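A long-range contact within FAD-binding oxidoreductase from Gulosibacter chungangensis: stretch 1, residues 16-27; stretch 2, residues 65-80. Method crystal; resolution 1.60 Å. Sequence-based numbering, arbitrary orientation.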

# COMPACT_ATOMS: atom_id res chain seq x y z
N ALA A 16 -28.02 -30.67 7.24
CA ALA A 16 -27.49 -32.04 7.45
C ALA A 16 -26.89 -32.54 6.13
O ALA A 16 -25.90 -33.32 6.17
CB ALA A 16 -28.57 -32.98 7.94
N ASN A 17 -27.47 -32.18 4.99
CA ASN A 17 -27.02 -32.69 3.67
C ASN A 17 -25.66 -32.06 3.36
O ASN A 17 -24.77 -32.81 2.96
CB ASN A 17 -28.00 -32.46 2.54
CG ASN A 17 -29.16 -33.44 2.55
OD1 ASN A 17 -29.05 -34.55 3.06
ND2 ASN A 17 -30.27 -33.02 1.99
N ALA A 18 -25.51 -30.76 3.63
CA ALA A 18 -24.24 -30.02 3.47
C ALA A 18 -23.17 -30.59 4.41
O ALA A 18 -22.02 -30.83 3.96
CB ALA A 18 -24.46 -28.55 3.72
N ILE A 19 -23.52 -30.82 5.67
CA ILE A 19 -22.60 -31.41 6.69
C ILE A 19 -22.12 -32.79 6.20
O ILE A 19 -20.91 -33.09 6.31
CB ILE A 19 -23.24 -31.48 8.09
CG1 ILE A 19 -23.50 -30.09 8.69
CG2 ILE A 19 -22.42 -32.35 9.04
CD1 ILE A 19 -22.23 -29.30 9.06
N SER A 20 -23.02 -33.61 5.66
CA SER A 20 -22.66 -34.93 5.11
C SER A 20 -21.66 -34.78 3.94
O SER A 20 -20.68 -35.57 3.88
CB SER A 20 -23.92 -35.69 4.74
OG SER A 20 -23.57 -36.81 3.96
N GLU A 21 -21.81 -33.75 3.09
CA GLU A 21 -20.88 -33.49 1.95
C GLU A 21 -19.53 -32.98 2.48
O GLU A 21 -18.49 -33.48 2.03
CB GLU A 21 -21.51 -32.52 0.95
CG GLU A 21 -22.68 -33.12 0.18
CD GLU A 21 -22.98 -32.46 -1.16
OE1 GLU A 21 -22.02 -32.11 -1.89
OE2 GLU A 21 -24.18 -32.37 -1.50
N PHE A 22 -19.52 -32.03 3.42
CA PHE A 22 -18.26 -31.57 4.07
C PHE A 22 -17.55 -32.78 4.68
O PHE A 22 -16.33 -32.99 4.46
CB PHE A 22 -18.56 -30.55 5.16
CG PHE A 22 -19.16 -29.25 4.71
CD1 PHE A 22 -18.71 -28.60 3.59
CD2 PHE A 22 -20.12 -28.62 5.48
CE1 PHE A 22 -19.24 -27.36 3.23
CE2 PHE A 22 -20.65 -27.40 5.12
CZ PHE A 22 -20.20 -26.78 3.99
N SER A 23 -18.27 -33.60 5.45
CA SER A 23 -17.68 -34.80 6.11
C SER A 23 -17.08 -35.74 5.04
O SER A 23 -15.92 -36.19 5.24
CB SER A 23 -18.70 -35.52 6.95
OG SER A 23 -19.26 -34.63 7.89
N GLU A 24 -17.83 -36.06 3.98
CA GLU A 24 -17.39 -37.04 2.95
C GLU A 24 -16.10 -36.52 2.30
O GLU A 24 -15.18 -37.34 2.11
CB GLU A 24 -18.47 -37.33 1.91
N THR A 25 -16.00 -35.20 2.03
CA THR A 25 -14.91 -34.62 1.20
C THR A 25 -13.68 -34.24 2.05
O THR A 25 -12.57 -34.32 1.52
CB THR A 25 -15.44 -33.42 0.40
OG1 THR A 25 -15.97 -32.44 1.29
CG2 THR A 25 -16.51 -33.82 -0.60
N ILE A 26 -13.89 -33.74 3.26
CA ILE A 26 -12.83 -33.17 4.17
C ILE A 26 -12.43 -34.24 5.18
O ILE A 26 -11.25 -34.30 5.58
CB ILE A 26 -13.38 -31.90 4.86
CG1 ILE A 26 -13.96 -30.96 3.82
CG2 ILE A 26 -12.33 -31.21 5.72
CD1 ILE A 26 -12.97 -30.66 2.72
N GLY A 27 -13.39 -35.08 5.58
CA GLY A 27 -13.16 -36.06 6.67
C GLY A 27 -14.04 -35.72 7.85
O GLY A 27 -13.99 -34.57 8.33
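Stretch 2, residues 65-80: EDVQVIVRIANKYGIP

The most unusual feature of this contact is a very short hydrogen bond at the end where Tyr77 lies: the hydroxyl OH of Tyr77 donates to OE2 of Glu21 across only 2.4 Å. The same carboxylate oxygen, Glu21 OE2, also accepts from Lys76 NZ at 2.6 Å in a salt bridge, so one carboxylate oxygen accepts from two neighbouring residues near the C-terminal end of the second helix.

Stretch 2 is helical from Glu65 to Tyr77 and runs nearly antiparallel to the helix of Ala16 to Ile26, with a crossing angle of 162° and a closest axial approach of 10.0 Å. Accordingly the register reverses, pairing Ala18 with Tyr77 (CA to CA 6.6 Å), Phe22 with Ile70 (6.3 Å between CA atoms) and Ile26 with Asp66 (CA to CA 6.1 Å).

At the centre, Ile73 points toward stretch 1 and fits as a knob among Ala18, Glu21, Phe22 and Thr25. Its CG2 lies 3.4 Å from Phe22 CE1, and its CD1 reaches Thr25 OG1 at 3.6 Å. The edge of the Phe22 ring meets the backbone of the second helix, with CE1 3.5 Å from Ile70 O. Toward the start of stretch 2, Ile26 CD1 packs on Val69 CG1 at 3.3 Å, while Ile26 CG1 lies 3.8 Å from Ile70 CG1. A water there donates to both Ile26 O and Asp66 OD2, at 2.7 Å each, bridging the helices.

At the other end, the small side chain of Ala18 lies over one face of Tyr77, its CB 3.9 Å from the ring centroid in a CH-pi contact. Beyond the helix, Gly78 adopts positive phi, and the following Ile79 turns toward stretch 1, bringing its CD1 within 3.3 Å of Ala18 CB.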

# COMPACT_ATOMS: atom_id res chain seq x y z
N GLU A 65 -7.00 -27.03 -1.22
CA GLU A 65 -8.01 -27.84 -1.94
C GLU A 65 -9.24 -28.05 -1.04
O GLU A 65 -10.39 -28.01 -1.55
CB GLU A 65 -7.42 -29.18 -2.38
CG GLU A 65 -8.38 -29.98 -3.24
CD GLU A 65 -7.77 -31.21 -3.89
OE1 GLU A 65 -6.56 -31.45 -3.70
OE2 GLU A 65 -8.51 -31.92 -4.60
N ASP A 66 -9.02 -28.37 0.23
CA ASP A 66 -10.14 -28.57 1.20
C ASP A 66 -10.97 -27.27 1.22
O ASP A 66 -12.18 -27.32 1.13
CB ASP A 66 -9.67 -28.88 2.61
CG ASP A 66 -9.21 -30.31 2.83
OD1 ASP A 66 -9.24 -31.11 1.86
OD2 ASP A 66 -8.87 -30.63 3.97
N VAL A 67 -10.32 -26.14 1.39
CA VAL A 67 -11.05 -24.83 1.35
C VAL A 67 -11.88 -24.72 0.06
O VAL A 67 -13.08 -24.32 0.13
CB VAL A 67 -10.09 -23.63 1.55
CG1 VAL A 67 -10.86 -22.33 1.44
CG2 VAL A 67 -9.42 -23.71 2.89
N GLN A 68 -11.31 -25.04 -1.10
CA GLN A 68 -12.06 -24.92 -2.38
C GLN A 68 -13.32 -25.79 -2.33
O GLN A 68 -14.37 -25.33 -2.78
CB GLN A 68 -11.23 -25.35 -3.58
CG GLN A 68 -9.95 -24.55 -3.72
CD GLN A 68 -9.17 -25.05 -4.90
OE1 GLN A 68 -8.25 -25.86 -4.72
NE2 GLN A 68 -9.60 -24.66 -6.10
N VAL A 69 -13.20 -27.04 -1.90
CA VAL A 69 -14.34 -27.99 -1.94
C VAL A 69 -15.37 -27.52 -0.93
O VAL A 69 -16.57 -27.61 -1.25
CB VAL A 69 -13.95 -29.47 -1.74
CG1 VAL A 69 -13.27 -29.75 -0.44
CG2 VAL A 69 -15.16 -30.40 -1.89
N ILE A 70 -14.96 -27.03 0.24
CA ILE A 70 -15.94 -26.48 1.24
C ILE A 70 -16.71 -25.30 0.64
O ILE A 70 -17.95 -25.19 0.80
CB ILE A 70 -15.22 -26.07 2.55
CG1 ILE A 70 -14.69 -27.30 3.30
CG2 ILE A 70 -16.10 -25.20 3.44
CD1 ILE A 70 -13.52 -26.99 4.21
N VAL A 71 -16.01 -24.41 -0.05
CA VAL A 71 -16.66 -23.21 -0.65
C VAL A 71 -17.68 -23.65 -1.72
O VAL A 71 -18.77 -23.04 -1.81
CB VAL A 71 -15.59 -22.28 -1.21
CG1 VAL A 71 -16.24 -21.21 -2.08
CG2 VAL A 71 -14.80 -21.63 -0.08
N ARG A 72 -17.32 -24.65 -2.53
CA ARG A 72 -18.21 -25.13 -3.62
C ARG A 72 -19.48 -25.68 -2.98
O ARG A 72 -20.58 -25.35 -3.46
CB ARG A 72 -17.51 -26.17 -4.48
CG ARG A 72 -16.42 -25.56 -5.35
CD ARG A 72 -15.59 -26.65 -5.99
NE ARG A 72 -14.44 -26.07 -6.65
CZ ARG A 72 -13.23 -26.60 -6.69
NH1 ARG A 72 -12.95 -27.72 -6.05
NH2 ARG A 72 -12.27 -25.97 -7.34
N ILE A 73 -19.31 -26.54 -1.97
CA ILE A 73 -20.47 -27.12 -1.24
C ILE A 73 -21.30 -25.98 -0.66
O ILE A 73 -22.54 -26.04 -0.71
CB ILE A 73 -20.02 -28.14 -0.18
CG1 ILE A 73 -19.40 -29.37 -0.84
CG2 ILE A 73 -21.18 -28.52 0.74
CD1 ILE A 73 -18.53 -30.19 0.09
N ALA A 74 -20.67 -24.99 -0.02
CA ALA A 74 -21.40 -23.86 0.59
C ALA A 74 -22.26 -23.14 -0.45
O ALA A 74 -23.41 -22.79 -0.16
CB ALA A 74 -20.44 -22.90 1.27
N ASN A 75 -21.73 -22.95 -1.65
CA ASN A 75 -22.48 -22.31 -2.76
C ASN A 75 -23.69 -23.18 -3.14
O ASN A 75 -24.76 -22.63 -3.32
CB ASN A 75 -21.58 -22.09 -3.99
CG ASN A 75 -20.81 -20.79 -3.92
OD1 ASN A 75 -21.33 -19.71 -4.25
ND2 ASN A 75 -19.56 -20.88 -3.48
N LYS A 76 -23.51 -24.49 -3.22
CA LYS A 76 -24.60 -25.39 -3.68
C LYS A 76 -25.76 -25.28 -2.67
O LYS A 76 -26.92 -25.18 -3.10
CB LYS A 76 -24.09 -26.83 -3.82
CG LYS A 76 -25.15 -27.86 -4.19
CD LYS A 76 -24.57 -29.25 -4.32
CE LYS A 76 -25.59 -30.34 -4.07
NZ LYS A 76 -24.92 -31.65 -3.91
N TYR A 77 -25.46 -25.18 -1.38
CA TYR A 77 -26.53 -25.20 -0.33
C TYR A 77 -26.92 -23.79 0.12
O TYR A 77 -27.83 -23.73 0.92
CB TYR A 77 -26.07 -26.01 0.87
CG TYR A 77 -26.08 -27.48 0.57
CD1 TYR A 77 -27.26 -28.19 0.63
CD2 TYR A 77 -24.94 -28.16 0.20
CE1 TYR A 77 -27.32 -29.53 0.28
CE2 TYR A 77 -24.97 -29.50 -0.16
CZ TYR A 77 -26.17 -30.20 -0.08
OH TYR A 77 -26.19 -31.53 -0.40
N GLY A 78 -26.20 -22.74 -0.27
CA GLY A 78 -26.50 -21.37 0.19
C GLY A 78 -26.20 -21.18 1.67
O GLY A 78 -26.92 -20.45 2.34
N ILE A 79 -25.14 -21.83 2.16
CA ILE A 79 -24.72 -21.78 3.58
C ILE A 79 -23.60 -20.77 3.73
O ILE A 79 -22.59 -20.92 3.05
CB ILE A 79 -24.35 -23.19 4.07
CG1 ILE A 79 -25.61 -24.06 4.17
CG2 ILE A 79 -23.58 -23.08 5.38
CD1 ILE A 79 -25.32 -25.50 4.49
N PRO A 80 -23.80 -19.72 4.56
CA PRO A 80 -22.75 -18.73 4.83
C PRO A 80 -21.57 -19.33 5.60
O PRO A 80 -21.73 -20.27 6.42
CB PRO A 80 -23.47 -17.62 5.59
CG PRO A 80 -24.62 -18.32 6.26
CD PRO A 80 -25.04 -19.42 5.31
O HOH W 1 -8.94 -32.87 5.42